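Local atomic coordinates of ABC-type branched-chain amino acid transport systems periplasmic component-like protein (Thermomonospora curvata, PDB entry 4N03), a protein that probably binds a fatty acid, palmitic acid in this structure, as the extracytoplasmic substrate-binding component of an ABC transporter. Residues Trp131-Leu136 / Gly145-Val150; Val150-Gly155 / Arg186-Ala191; Val223-Leu228 / Lys248-Gly253; Pro283-Leu288 / Glu377-Gly382; Lys369-Lys374 / Glu387-Ser392. All coordinates share one frame; numbering follows the deposited sequence. Where two conformers were deposited one is given.

Interaction 1 (Trp131-Leu136 / Gly145-Val150). With PLM (palmitic acid), chain B.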
# COMPACT_ATOMS: atom_id res chain seq x y z
N TRP A 131 -1.45 -1.11 5.00
CA TRP A 131 -0.24 -1.03 5.79
C TRP A 131 -0.46 -0.74 7.28
O TRP A 131 0.41 -0.25 7.96
CB TRP A 131 0.76 -0.07 5.11
CG TRP A 131 1.17 -0.59 3.77
CD1 TRP A 131 2.08 -1.55 3.59
CD2 TRP A 131 0.59 -0.33 2.47
NE1 TRP A 131 2.18 -1.90 2.27
CE2 TRP A 131 1.23 -1.18 1.56
CE3 TRP A 131 -0.42 0.51 2.00
CZ2 TRP A 131 0.93 -1.18 0.20
CZ3 TRP A 131 -0.70 0.50 0.66
CH2 TRP A 131 -0.03 -0.33 -0.23
N THR A 132 -1.64 -1.08 7.77
CA THR A 132 -1.88 -1.00 9.18
C THR A 132 -1.06 -2.04 9.95
O THR A 132 -0.90 -3.18 9.55
CB THR A 132 -3.37 -1.17 9.47
OG1 THR A 132 -3.60 -0.98 10.87
CG2 THR A 132 -3.92 -2.53 9.09
N THR A 133 -0.67 -1.66 11.18
CA THR A 133 -0.07 -2.60 12.12
C THR A 133 -1.08 -3.65 12.56
O THR A 133 -0.66 -4.71 13.05
CB THR A 133 0.46 -1.85 13.34
OG1 THR A 133 -0.58 -1.04 13.89
CG2 THR A 133 1.60 -0.97 12.95
N ALA A 134 -2.37 -3.42 12.34
CA ALA A 134 -3.35 -4.41 12.69
C ALA A 134 -3.22 -5.68 11.89
O ALA A 134 -3.81 -6.68 12.23
CB ALA A 134 -4.74 -3.82 12.60
N LEU A 135 -2.45 -5.66 10.78
CA LEU A 135 -2.21 -6.82 9.94
C LEU A 135 -0.88 -7.51 10.19
O LEU A 135 -0.63 -8.54 9.59
CB LEU A 135 -2.40 -6.47 8.46
CG LEU A 135 -3.80 -5.98 8.12
CD1 LEU A 135 -3.87 -5.51 6.69
CD2 LEU A 135 -4.89 -7.02 8.41
N LEU A 136 -0.04 -6.94 11.07
CA LEU A 136 1.13 -7.65 11.54
C LEU A 136 0.71 -8.77 12.48
O LEU A 136 -0.43 -8.78 13.00
CB LEU A 136 2.09 -6.70 12.26
CG LEU A 136 2.75 -5.63 11.38
CD1 LEU A 136 3.63 -4.77 12.28
CD2 LEU A 136 3.59 -6.26 10.26
N GLY A 145 6.52 -3.36 2.74
CA GLY A 145 6.99 -2.03 3.04
C GLY A 145 6.98 -1.73 4.53
O GLY A 145 7.24 -2.61 5.37
N THR A 146 6.74 -0.46 4.82
CA THR A 146 6.56 0.06 6.17
C THR A 146 5.09 -0.03 6.57
O THR A 146 4.19 -0.19 5.72
CB THR A 146 6.94 1.55 6.18
OG1 THR A 146 6.16 2.14 5.13
CG2 THR A 146 8.40 1.79 5.93
N THR A 147 4.83 0.11 7.86
CA THR A 147 3.49 0.37 8.35
C THR A 147 3.23 1.86 8.44
O THR A 147 4.14 2.68 8.45
CB THR A 147 3.28 -0.35 9.69
OG1 THR A 147 4.35 -0.08 10.59
CG2 THR A 147 3.16 -1.82 9.46
N TYR A 148 1.95 2.21 8.54
CA TYR A 148 1.55 3.60 8.43
C TYR A 148 2.13 4.50 9.48
O TYR A 148 2.42 5.66 9.29
CB TYR A 148 0.04 3.72 8.50
CG TYR A 148 -0.69 3.24 7.28
CD1 TYR A 148 -0.35 3.67 5.98
CD2 TYR A 148 -1.70 2.34 7.40
CE1 TYR A 148 -1.06 3.23 4.87
CE2 TYR A 148 -2.41 1.91 6.28
CZ TYR A 148 -2.09 2.37 5.01
OH TYR A 148 -2.75 1.97 3.86
N ASP A 149 2.21 3.98 10.72
CA ASP A 149 2.81 4.68 11.85
C ASP A 149 4.26 5.05 11.60
O ASP A 149 4.65 6.18 11.78
CB ASP A 149 2.60 3.95 13.18
CG ASP A 149 2.96 2.49 13.21
OD1 ASP A 149 3.43 1.93 12.19
OD2 ASP A 149 2.72 1.89 14.29
N VAL A 150 5.04 4.06 11.16
CA VAL A 150 6.43 4.32 10.82
C VAL A 150 6.55 5.35 9.73
O VAL A 150 7.42 6.23 9.82
CB VAL A 150 7.09 2.99 10.39
CG1 VAL A 150 8.43 3.18 9.66
CG2 VAL A 150 7.24 2.08 11.61
C1 PLM B . -6.02 1.39 3.65
O1 PLM B . -5.00 0.91 4.21
O2 PLM B . -7.20 1.05 3.89
C2 PLM B . -5.80 2.32 2.47
C3 PLM B . -5.51 1.41 1.20
C4 PLM B . -5.06 2.21 -0.01
C5 PLM B . -4.86 1.36 -1.21
C6 PLM B . -4.30 2.02 -2.49
C7 PLM B . -2.78 1.92 -2.52
C8 PLM B . -2.09 2.68 -3.61
C9 PLM B . -0.63 2.34 -3.83
CA PLM B . 0.38 3.17 -3.01
CB PLM B . 1.79 2.48 -3.12
CC PLM B . 2.41 2.22 -1.72
CD PLM B . 3.46 1.13 -1.69
CE PLM B . 4.08 0.80 -0.34
CF PLM B . 4.59 -0.65 -0.31
CG PLM B . 5.99 -0.83 -0.86
O HOH W 1 -0.09 1.59 14.25
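Trp-131 and Tyr-148 meet beside the palmitic acid of a leucine-binding-protein-type fold, where the loop after strand 126-129 packs against the start of helix 148-161. The two side chains cross obliquely. Trp-131 CB sits over the centre of the Tyr-148 ring, 3.7 Å from the centroid and 11° off the normal, which is the geometry of a CH-pi contact. Beyond CB the indole turns its edge toward the same phenol ring, an offset edge-to-face pair with planes at 85°. Tyr-148 CG lies anti to its own carbonyl carbon (chi1 -72°), and the phenol reaches back across the Trp-131 backbone.

The main chains are joined where Tyr-148 N donates to Trp-131 O at 3.0 Å. Farther along, Thr-133 and Asp-149 approach tip to tip: CG2 of Thr-133 lies 3.4 Å from OD2 of Asp-149. A water that donates to Thr-133 OG1, and weakly to Asp-149 OD2, spans the same pair. The other carboxylate oxygen, Asp-149 OD1, accepts from both Thr-147 OG1 and Val-150 N, so two donors restrain the rotation of the group. Thr-133 OG1 is also bonded to Thr-404 O, and Asp-149 OD2 to Tyr-398 OH.

Both aromatic residues line the lipid site. Palmitic acid CE lies 3.6 Å above one face of the Trp-131 indole, toward its rim, while Tyr-84 and Ser-109 also bond the ligand. At the carboxylate end, Tyr-148 OH donates to palmitate O1 over 2.5 Å, with that oxygen near the phenol plane.

Interaction 2 (Val150-Gly155 / Arg186-Ala191)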
# COMPACT_ATOMS: atom_id res chain seq x y z
N VAL A 150 5.04 4.06 11.16
CA VAL A 150 6.43 4.32 10.82
C VAL A 150 6.55 5.35 9.73
O VAL A 150 7.42 6.23 9.82
CB VAL A 150 7.09 2.99 10.39
CG1 VAL A 150 8.43 3.18 9.66
CG2 VAL A 150 7.24 2.08 11.61
N ASP A 151 5.69 5.34 8.70
CA ASP A 151 5.74 6.39 7.69
C ASP A 151 5.50 7.78 8.28
O ASP A 151 6.18 8.71 7.89
CB ASP A 151 4.73 6.16 6.57
CG ASP A 151 5.15 5.09 5.58
OD1 ASP A 151 6.33 4.76 5.48
OD2 ASP A 151 4.20 4.64 4.88
N MSE A 152 4.52 7.95 9.18
CA MSE A 152 4.32 9.24 9.79
C MSE A 152 5.44 9.63 10.73
O MSE A 152 5.76 10.79 10.81
CB MSE A 152 2.98 9.29 10.54
CG MSE A 152 1.76 9.27 9.61
SE MSE A 152 1.63 10.87 8.53
CE MSE A 152 2.32 10.25 6.93
N ILE A 153 6.05 8.68 11.42
CA ILE A 153 7.18 9.04 12.27
C ILE A 153 8.33 9.59 11.44
O ILE A 153 8.89 10.65 11.70
CB ILE A 153 7.61 7.82 13.11
CG1 ILE A 153 6.51 7.47 14.14
CG2 ILE A 153 8.90 8.14 13.84
CD1 ILE A 153 6.68 6.09 14.71
N ASN A 154 8.68 8.83 10.39
CA ASN A 154 9.70 9.30 9.43
C ASN A 154 9.31 10.65 8.84
O ASN A 154 10.12 11.55 8.75
CB ASN A 154 9.95 8.26 8.35
CG ASN A 154 10.83 7.11 8.81
OD1 ASN A 154 11.72 7.28 9.63
ND2 ASN A 154 10.60 5.94 8.26
N GLY A 155 8.06 10.77 8.42
CA GLY A 155 7.62 11.99 7.80
C GLY A 155 7.63 13.21 8.68
O GLY A 155 8.02 14.30 8.29
N ARG A 186 -1.30 7.08 15.12
CA ARG A 186 -0.44 6.57 16.19
C ARG A 186 0.98 7.03 16.01
O ARG A 186 1.69 7.42 16.93
CB ARG A 186 -0.55 5.06 16.30
CG ARG A 186 0.23 4.48 17.45
CD ARG A 186 0.22 2.99 17.43
NE ARG A 186 0.97 2.43 18.53
CZ ARG A 186 0.48 1.70 19.50
NH1 ARG A 186 -0.79 1.36 19.54
NH2 ARG A 186 1.30 1.24 20.37
N GLY A 187 1.47 6.94 14.77
CA GLY A 187 2.82 7.42 14.45
C GLY A 187 2.98 8.92 14.64
O GLY A 187 3.94 9.39 15.25
N THR A 188 2.01 9.69 14.15
CA THR A 188 2.02 11.13 14.37
C THR A 188 2.17 11.45 15.86
O THR A 188 2.97 12.33 16.23
CB THR A 188 0.74 11.75 13.84
OG1 THR A 188 0.63 11.44 12.45
CG2 THR A 188 0.72 13.23 14.01
N LYS A 189 1.36 10.80 16.69
CA LYS A 189 1.34 11.11 18.12
C LYS A 189 2.61 10.69 18.79
O LYS A 189 3.08 11.38 19.72
CB LYS A 189 0.12 10.49 18.74
CG LYS A 189 -1.14 11.17 18.23
CD LYS A 189 -2.38 10.43 18.61
CE LYS A 189 -2.60 10.54 20.09
NZ LYS A 189 -3.95 10.06 20.31
N TYR A 190 3.22 9.59 18.34
CA TYR A 190 4.52 9.17 18.91
C TYR A 190 5.56 10.21 18.62
O TYR A 190 6.32 10.67 19.49
CB TYR A 190 4.91 7.81 18.38
CG TYR A 190 6.25 7.36 18.90
CD1 TYR A 190 6.37 6.82 20.18
CD2 TYR A 190 7.40 7.51 18.14
CE1 TYR A 190 7.58 6.43 20.66
CE2 TYR A 190 8.62 7.07 18.65
CZ TYR A 190 8.70 6.52 19.93
OH TYR A 190 9.89 6.08 20.43
N ALA A 191 5.65 10.57 17.34
CA ALA A 191 6.59 11.58 16.94
C ALA A 191 6.37 12.90 17.70
O ALA A 191 7.32 13.56 18.14
CB ALA A 191 6.56 11.79 15.44
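Ile-153 and Tyr-190 make the apolar contact between these two helices, CD1 of the isoleucine meeting CD2 of the tyrosine at 3.8 Å. On the next turn of helix 179-195, Ala-191 CB faces Ile-153 CA. An alanine at Ile-153, without CG1 and CD1, would probably leave a gap beside Gly-187 and Tyr-190 CD2.

Close backbone packing is the second element. The axes of segments 150-155 and 186-191 approach to 7.3 Å at -38°, and CA of Ile-153 lies only 5.1 Å from CA of Gly-187. Ile-153 CG1, anti to the carbonyl carbon (chi1 -68°), comes to 3.4 Å from Gly-187 O. A CB on Gly-187 would point toward helix 148-161 and be tight against Met-152 CB, so glycine suits the close approach.

Mixed packing completes the contact: selenomethionine Met-152 and Thr-188 lie side by side, pointing the same way, with Met-152 CB 3.7 Å from Thr-188 OG1. That hydroxyl also has a weak hydrogen bond to His-173 ND1.

Helices 148-161 and 179-195 thus pack together against the sheet, Met-152 and Thr-188 both touching Leu-227 on strand 225-229, while helix 393-397 adds Leu-394 against Ile-153 and Tyr-190.

Interaction 3 (Val223-Leu228 / Lys248-Gly253)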
# COMPACT_ATOMS: atom_id res chain seq x y z
N VAL A 223 -2.96 25.32 13.06
CA VAL A 223 -1.96 24.28 12.93
C VAL A 223 -0.76 24.79 12.10
O VAL A 223 -0.88 25.73 11.31
CB VAL A 223 -2.54 22.98 12.29
CG1 VAL A 223 -3.70 22.46 13.11
CG2 VAL A 223 -2.92 23.17 10.83
N ASP A 224 0.37 24.15 12.26
CA ASP A 224 1.58 24.45 11.52
C ASP A 224 1.85 23.49 10.38
O ASP A 224 2.64 23.83 9.50
CB ASP A 224 2.73 24.46 12.49
CG ASP A 224 2.51 25.49 13.58
OD1 ASP A 224 2.56 26.70 13.25
OD2 ASP A 224 2.26 25.11 14.76
N ALA A 225 1.23 22.33 10.40
CA ALA A 225 1.36 21.36 9.33
C ALA A 225 0.11 20.56 9.33
O ALA A 225 -0.54 20.38 10.36
CB ALA A 225 2.59 20.46 9.54
N ILE A 226 -0.26 20.06 8.15
CA ILE A 226 -1.49 19.30 7.93
C ILE A 226 -1.09 17.92 7.50
O ILE A 226 -0.39 17.78 6.49
CB ILE A 226 -2.38 19.95 6.86
CG1 ILE A 226 -2.78 21.38 7.28
CG2 ILE A 226 -3.60 19.10 6.57
CD1 ILE A 226 -3.40 22.20 6.15
N LEU A 227 -1.55 16.88 8.16
CA LEU A 227 -1.31 15.49 7.82
C LEU A 227 -2.62 14.89 7.38
O LEU A 227 -3.68 15.24 7.90
CB LEU A 227 -0.73 14.72 9.01
CG LEU A 227 0.78 14.88 9.25
CD1 LEU A 227 1.29 16.31 9.32
CD2 LEU A 227 1.15 14.12 10.51
N LEU A 228 -2.54 14.00 6.38
CA LEU A 228 -3.74 13.43 5.77
C LEU A 228 -3.57 11.95 5.54
O LEU A 228 -2.71 11.54 4.78
CB LEU A 228 -4.07 14.12 4.46
CG LEU A 228 -5.32 13.63 3.74
CD1 LEU A 228 -6.59 13.85 4.55
CD2 LEU A 228 -5.49 14.26 2.37
N LYS A 248 -0.73 28.27 4.21
CA LYS A 248 0.59 27.98 3.67
C LYS A 248 1.28 26.79 4.33
O LYS A 248 2.39 26.44 3.97
CB LYS A 248 1.50 29.20 3.75
CG LYS A 248 0.96 30.44 3.04
CD LYS A 248 0.70 30.21 1.55
CE LYS A 248 0.08 31.42 0.83
NZ LYS A 248 -0.13 31.00 -0.57
N GLN A 249 0.59 26.13 5.24
CA GLN A 249 1.18 24.99 5.94
C GLN A 249 1.52 23.88 4.98
O GLN A 249 0.72 23.59 4.07
CB GLN A 249 0.19 24.46 6.97
CG GLN A 249 -0.16 25.40 8.12
CD GLN A 249 -1.33 26.32 7.88
OE1 GLN A 249 -1.63 26.65 6.74
NE2 GLN A 249 -2.02 26.70 8.93
N PRO A 250 2.60 23.17 5.18
CA PRO A 250 2.82 21.97 4.37
C PRO A 250 1.77 20.91 4.66
O PRO A 250 1.26 20.81 5.80
CB PRO A 250 4.20 21.52 4.83
CG PRO A 250 4.26 21.92 6.25
CD PRO A 250 3.59 23.28 6.26
N ILE A 251 1.48 20.10 3.64
CA ILE A 251 0.63 18.94 3.73
C ILE A 251 1.44 17.70 3.56
O ILE A 251 2.22 17.61 2.60
CB ILE A 251 -0.53 18.99 2.70
CG1 ILE A 251 -1.42 20.21 2.94
CG2 ILE A 251 -1.34 17.73 2.77
CD1 ILE A 251 -2.35 20.55 1.80
N LEU A 252 1.31 16.73 4.46
CA LEU A 252 1.98 15.45 4.40
C LEU A 252 0.96 14.36 4.42
O LEU A 252 0.19 14.24 5.39
CB LEU A 252 2.94 15.30 5.59
CG LEU A 252 3.67 13.97 5.71
CD1 LEU A 252 4.64 13.79 4.56
CD2 LEU A 252 4.33 13.85 7.07
N GLY A 253 0.89 13.54 3.38
CA GLY A 253 -0.06 12.47 3.26
C GLY A 253 0.53 11.11 3.42
O GLY A 253 1.71 10.89 3.14
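Gln-249 and Val-223 are joined just before two parallel strands begin to pair. Gln-249 NE2 donates to Val-223 O at 2.8 Å, nearly straight at 166°, and the acceptor lies in the plane of the amide. The bend at chi2 (90°) swings the amide toward that carbonyl, and Gln-249 CG comes 3.5 Å from Asp-224 O on the way. An alanine in place of Gln-249 would probably leave Val-223 O without this donor and weaken the tie between the two chain ends.

Next come the backbone bonds of the parallel register. Ile-226 uses both its polar atoms: N donates to Pro-250 O at 2.9 Å and O accepts from Leu-252 N at 2.8 Å. Leu-228 N then bonds Leu-252 O, also at 2.9 Å. Parallel pairing follows from this spacing, since Ile-226 bonds the residues flanking its partner Ile-251.

The side chains follow the same register. Ile-226 CB meets Ile-251 CG1 at 4.0 Å on one face of the sheet; on the other, Leu-227 CD1 stands 4.2 Å from Leu-252 CB. Ala-225 CB touches the Pro-250 ring at CG, near the entrance to the pairing.

The second shell fixes the ends: Arg-243 NH1 bonds Gln-249 O, and Asp-224 OD2 accepts from Lys-170 N. The whole is a beta-alpha-beta crossover in which helix 232-244 covers the face of Ile-226 and Ile-251, helix 148-161 covers that of Leu-227 and Leu-252, and strand 170-176 flanks strand 225-229.

Interaction 4 (Pro283-Leu288 / Glu377-Gly382)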
# COMPACT_ATOMS: atom_id res chain seq x y z
N PRO A 283 8.27 5.81 -6.68
CA PRO A 283 7.41 6.19 -7.77
C PRO A 283 7.99 5.71 -9.14
O PRO A 283 9.14 5.30 -9.23
CB PRO A 283 7.40 7.70 -7.66
CG PRO A 283 8.76 8.04 -7.18
CD PRO A 283 9.12 6.91 -6.25
N MSE A 284 7.19 5.82 -10.20
CA MSE A 284 7.56 5.35 -11.57
C MSE A 284 8.66 6.17 -12.19
O MSE A 284 9.16 5.80 -13.25
CB MSE A 284 6.30 5.26 -12.40
CG MSE A 284 5.34 4.23 -11.81
SE MSE A 284 5.05 2.69 -12.93
CE MSE A 284 6.89 2.14 -13.19
N SER A 285 9.02 7.30 -11.62
CA SER A 285 10.11 8.15 -12.06
C SER A 285 11.45 7.81 -11.46
O SER A 285 12.45 8.40 -11.81
CB SER A 285 9.75 9.58 -11.76
OG SER A 285 9.61 9.73 -10.36
N ALA A 286 11.49 6.87 -10.51
CA ALA A 286 12.76 6.54 -9.89
C ALA A 286 13.76 5.98 -10.91
O ALA A 286 13.38 5.20 -11.78
CB ALA A 286 12.56 5.54 -8.78
N ASP A 287 15.02 6.27 -10.68
CA ASP A 287 16.08 5.86 -11.62
C ASP A 287 16.54 4.45 -11.26
O ASP A 287 17.63 4.26 -10.70
CB ASP A 287 17.23 6.86 -11.56
CG ASP A 287 18.31 6.57 -12.58
OD1 ASP A 287 18.01 5.84 -13.55
OD2 ASP A 287 19.43 7.07 -12.38
N LEU A 288 15.70 3.48 -11.57
CA LEU A 288 15.98 2.07 -11.34
C LEU A 288 15.63 1.30 -12.60
O LEU A 288 14.57 1.50 -13.15
CB LEU A 288 15.13 1.55 -10.18
CG LEU A 288 15.39 2.13 -8.79
CD1 LEU A 288 14.33 1.65 -7.83
CD2 LEU A 288 16.75 1.81 -8.20
N GLU A 377 3.53 16.76 -12.52
CA GLU A 377 2.93 16.41 -13.79
C GLU A 377 3.96 16.06 -14.87
O GLU A 377 3.64 15.39 -15.84
CB GLU A 377 2.01 17.55 -14.23
CG GLU A 377 2.72 18.79 -14.75
CD GLU A 377 3.27 19.76 -13.68
OE1 GLU A 377 3.48 19.43 -12.46
OE2 GLU A 377 3.48 20.91 -14.12
N LYS A 378 5.19 16.50 -14.67
CA LYS A 378 6.30 16.29 -15.60
C LYS A 378 6.96 14.92 -15.47
O LYS A 378 7.79 14.54 -16.28
CB LYS A 378 7.38 17.37 -15.39
CG LYS A 378 6.83 18.78 -15.45
CD LYS A 378 7.90 19.85 -15.39
CE LYS A 378 7.32 21.17 -15.87
NZ LYS A 378 8.30 21.91 -16.69
N ALA A 379 6.60 14.16 -14.45
CA ALA A 379 7.31 12.95 -14.13
C ALA A 379 6.53 11.73 -14.50
O ALA A 379 5.31 11.71 -14.40
CB ALA A 379 7.56 12.95 -12.61
N THR A 380 7.25 10.68 -14.86
CA THR A 380 6.65 9.38 -15.10
C THR A 380 5.95 8.92 -13.81
O THR A 380 6.54 8.93 -12.73
CB THR A 380 7.72 8.39 -15.54
OG1 THR A 380 8.38 8.92 -16.69
CG2 THR A 380 7.13 7.03 -15.92
N GLY A 381 4.69 8.52 -13.95
CA GLY A 381 3.90 8.11 -12.81
C GLY A 381 3.37 9.24 -11.97
O GLY A 381 2.82 8.99 -10.88
N GLY A 382 3.57 10.48 -12.38
CA GLY A 382 2.92 11.62 -11.72
C GLY A 382 3.52 12.01 -10.39
O GLY A 382 2.88 12.75 -9.64
O HOH W 2 4.51 6.87 -9.55
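Gly-381 CA lies 3.7 Å from Met-284 CB, so close that a side chain on Gly-381 would run into that CB. The glycine also has a positive phi of 78°, and both features suit a residue without a side chain. The contact joins two loops, a type I beta turn from Pro-283 to Ala-286 and the connection of the hairpin formed by strands 370-375 and 383-390. The turn is closed by its own bond, Ala-286 N to Pro-283 O.

Thr-380 lies over the turn. Its OG1 is beside the backbone N (chi1 -56°), which leaves CG2 anti to that N, 3.6 Å from Met-284 O and 4.0 Å from Met-284 CB. On the neighbouring residue, Ser-285 CB packs 3.4 Å from Thr-380 O and touches Ala-379 CB as well. The Ser-285 hydroxyl is engaged elsewhere, with Ala-383 O. From CB onward the selenomethionine chain of Met-284 bends away from the hairpin and enters the apolar surroundings of Ile-291, Leu-294 and Val-312, which belong to helices 289-301 and 309-330.

Direct polar bonding between the loops is replaced by a bridging water: it accepts from Met-284 N at 3.0 Å and donates to Gly-381 O at 3.0 Å.

Interaction 5 (Lys369-Lys374 / Glu387-Ser392)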
# COMPACT_ATOMS: atom_id res chain seq x y z
N LYS A 369 12.10 1.98 6.05
CA LYS A 369 12.57 3.05 5.21
C LYS A 369 11.39 3.67 4.41
O LYS A 369 10.63 2.97 3.76
CB LYS A 369 13.62 2.52 4.26
CG LYS A 369 14.83 2.00 4.98
CD LYS A 369 16.02 1.71 4.12
CE LYS A 369 17.12 1.08 4.96
NZ LYS A 369 16.77 -0.31 5.43
N THR A 370 11.28 4.98 4.54
CA THR A 370 10.21 5.75 3.92
C THR A 370 10.81 6.78 2.98
O THR A 370 11.73 7.51 3.34
CB THR A 370 9.45 6.52 5.04
OG1 THR A 370 8.93 5.58 6.00
CG2 THR A 370 8.34 7.40 4.51
N TYR A 371 10.28 6.83 1.74
CA TYR A 371 10.53 7.95 0.81
C TYR A 371 9.62 9.09 1.11
O TYR A 371 8.50 8.88 1.62
CB TYR A 371 10.19 7.55 -0.64
CG TYR A 371 11.00 6.46 -1.27
CD1 TYR A 371 10.63 5.14 -1.16
CD2 TYR A 371 12.13 6.75 -2.06
CE1 TYR A 371 11.34 4.12 -1.76
CE2 TYR A 371 12.84 5.74 -2.67
CZ TYR A 371 12.44 4.45 -2.56
OH TYR A 371 13.18 3.47 -3.18
N ILE A 372 10.05 10.31 0.80
CA ILE A 372 9.11 11.43 0.68
C ILE A 372 9.01 11.71 -0.83
O ILE A 372 10.05 11.94 -1.47
CB ILE A 372 9.55 12.68 1.42
CG1 ILE A 372 9.84 12.40 2.88
CG2 ILE A 372 8.49 13.78 1.22
CD1 ILE A 372 8.66 11.91 3.69
N ILE A 373 7.82 11.72 -1.38
CA ILE A 373 7.57 12.01 -2.77
C ILE A 373 6.66 13.22 -2.87
O ILE A 373 6.00 13.61 -1.91
CB ILE A 373 7.05 10.77 -3.56
CG1 ILE A 373 5.62 10.46 -3.25
CG2 ILE A 373 7.98 9.58 -3.37
CD1 ILE A 373 5.06 9.35 -4.08
N LYS A 374 6.57 13.80 -4.06
CA LYS A 374 5.57 14.84 -4.31
C LYS A 374 4.95 14.60 -5.69
O LYS A 374 5.62 14.10 -6.64
CB LYS A 374 6.14 16.23 -4.25
CG LYS A 374 7.17 16.50 -5.34
CD LYS A 374 7.75 17.90 -5.29
CE LYS A 374 6.77 19.00 -5.66
NZ LYS A 374 6.29 18.92 -7.08
N GLU A 387 12.76 13.01 -1.03
CA GLU A 387 13.75 12.46 -0.12
C GLU A 387 13.86 11.00 -0.37
O GLU A 387 12.87 10.27 -0.34
CB GLU A 387 13.34 12.71 1.33
CG GLU A 387 14.43 12.50 2.35
CD GLU A 387 15.51 13.55 2.26
OE1 GLU A 387 15.18 14.74 2.09
OE2 GLU A 387 16.67 13.17 2.42
N GLN A 388 15.08 10.55 -0.64
CA GLN A 388 15.33 9.12 -0.84
C GLN A 388 14.97 8.37 0.44
O GLN A 388 15.01 8.90 1.55
CB GLN A 388 16.81 8.85 -1.16
CG GLN A 388 17.25 9.32 -2.54
CD GLN A 388 16.57 8.57 -3.70
OE1 GLN A 388 16.08 7.45 -3.57
NE2 GLN A 388 16.60 9.18 -4.85
N ALA A 389 14.61 7.11 0.29
CA ALA A 389 14.13 6.32 1.44
C ALA A 389 15.09 6.35 2.60
O ALA A 389 16.28 6.14 2.43
CB ALA A 389 13.84 4.91 1.04
N PHE A 390 14.56 6.60 3.78
CA PHE A 390 15.35 6.71 4.99
C PHE A 390 14.59 6.14 6.18
O PHE A 390 13.39 6.14 6.23
CB PHE A 390 15.75 8.17 5.27
CG PHE A 390 14.59 9.05 5.66
CD1 PHE A 390 13.77 9.58 4.70
CD2 PHE A 390 14.26 9.29 7.01
CE1 PHE A 390 12.67 10.34 5.03
CE2 PHE A 390 13.14 10.05 7.34
CZ PHE A 390 12.34 10.54 6.34
N GLU A 391 15.37 5.69 7.16
CA GLU A 391 14.87 5.28 8.46
C GLU A 391 15.40 6.20 9.51
O GLU A 391 16.59 6.19 9.79
CB GLU A 391 15.29 3.85 8.71
CG GLU A 391 14.88 3.33 10.08
CD GLU A 391 15.27 1.89 10.32
OE1 GLU A 391 15.88 1.23 9.44
OE2 GLU A 391 14.85 1.42 11.39
N SER A 392 14.56 7.07 10.02
CA SER A 392 14.96 7.88 11.17
C SER A 392 15.27 7.05 12.40
O SER A 392 14.74 5.99 12.57
CB SER A 392 13.90 8.91 11.51
OG SER A 392 12.70 8.35 11.98
O HOH W 3 14.64 -0.62 7.73
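Tyr-371 meets Ala-389 through the face of its ring. Tyr-371 CB stands 3.8 Å from Glu-387 O, and CG, anti to the carbonyl carbon (chi1 -64°), starts a ring whose centre lies under Ala-389 CB. That methyl is 3.7 Å from the centroid and 3° off the normal, a CH-pi contact; it is 3.8 Å from Tyr-371 CE1 and nearly as near CD1 and CZ. Separately, Tyr-371 CD2 approaches Ala-389 N at 3.4 Å, and CE2 has Gln-388 OE1 at its edge. At the tip, OH is hydrogen-bonded to Gly-354 O.

On the face of the sheet that carries Thr-370 and Phe-390, Ile-372 packs its CB against Glu-387 CB at 3.8 Å, and its CG1 meets the edge of the Phe-390 ring at CE1. The Phe-390 ring also brings CD1 to 3.2 Å from Thr-370 O. At the exposed end, Lys-369 NZ and Glu-391 OE1 are too far apart for a salt bridge, and a water accepting from the lysine and donating to the carboxylate links them.

The backbones bond in two reciprocal pairs. Thr-370 N and O bond Phe-390 O and N, the first at 2.9 Å; Ile-372 and Glu-387 do the same. Between these pairs Tyr-371 alone is matched by two residues, Gln-388 and Ala-389. This is a beta bulge in an antiparallel hairpin at the edge of the mixed sheet.

Overall arrangement
Along the chain interactions 1, 2 and 3 follow in series, whereas interactions 4 and 5 interleave their segments. Helix 148-161 joins interactions 1 and 2, which share Val-150 and have centres about 11 Å apart. Interaction 2 touches interaction 5 through Asp-151 to Thr-370 and Asn-154 to Ser-392, and it packs on the strands of interaction 3. Interactions 3 and 5 belong to the same seven-stranded mixed sheet, their centres about 17 Å apart. Interaction 4, at the far end of the hairpin used by interaction 5, has its centre about 25 Å from that of interaction 1. Together they connect the palmitate-contacting loop of interaction 1 with one helix-covered sheet of this periplasmic-binding-protein fold.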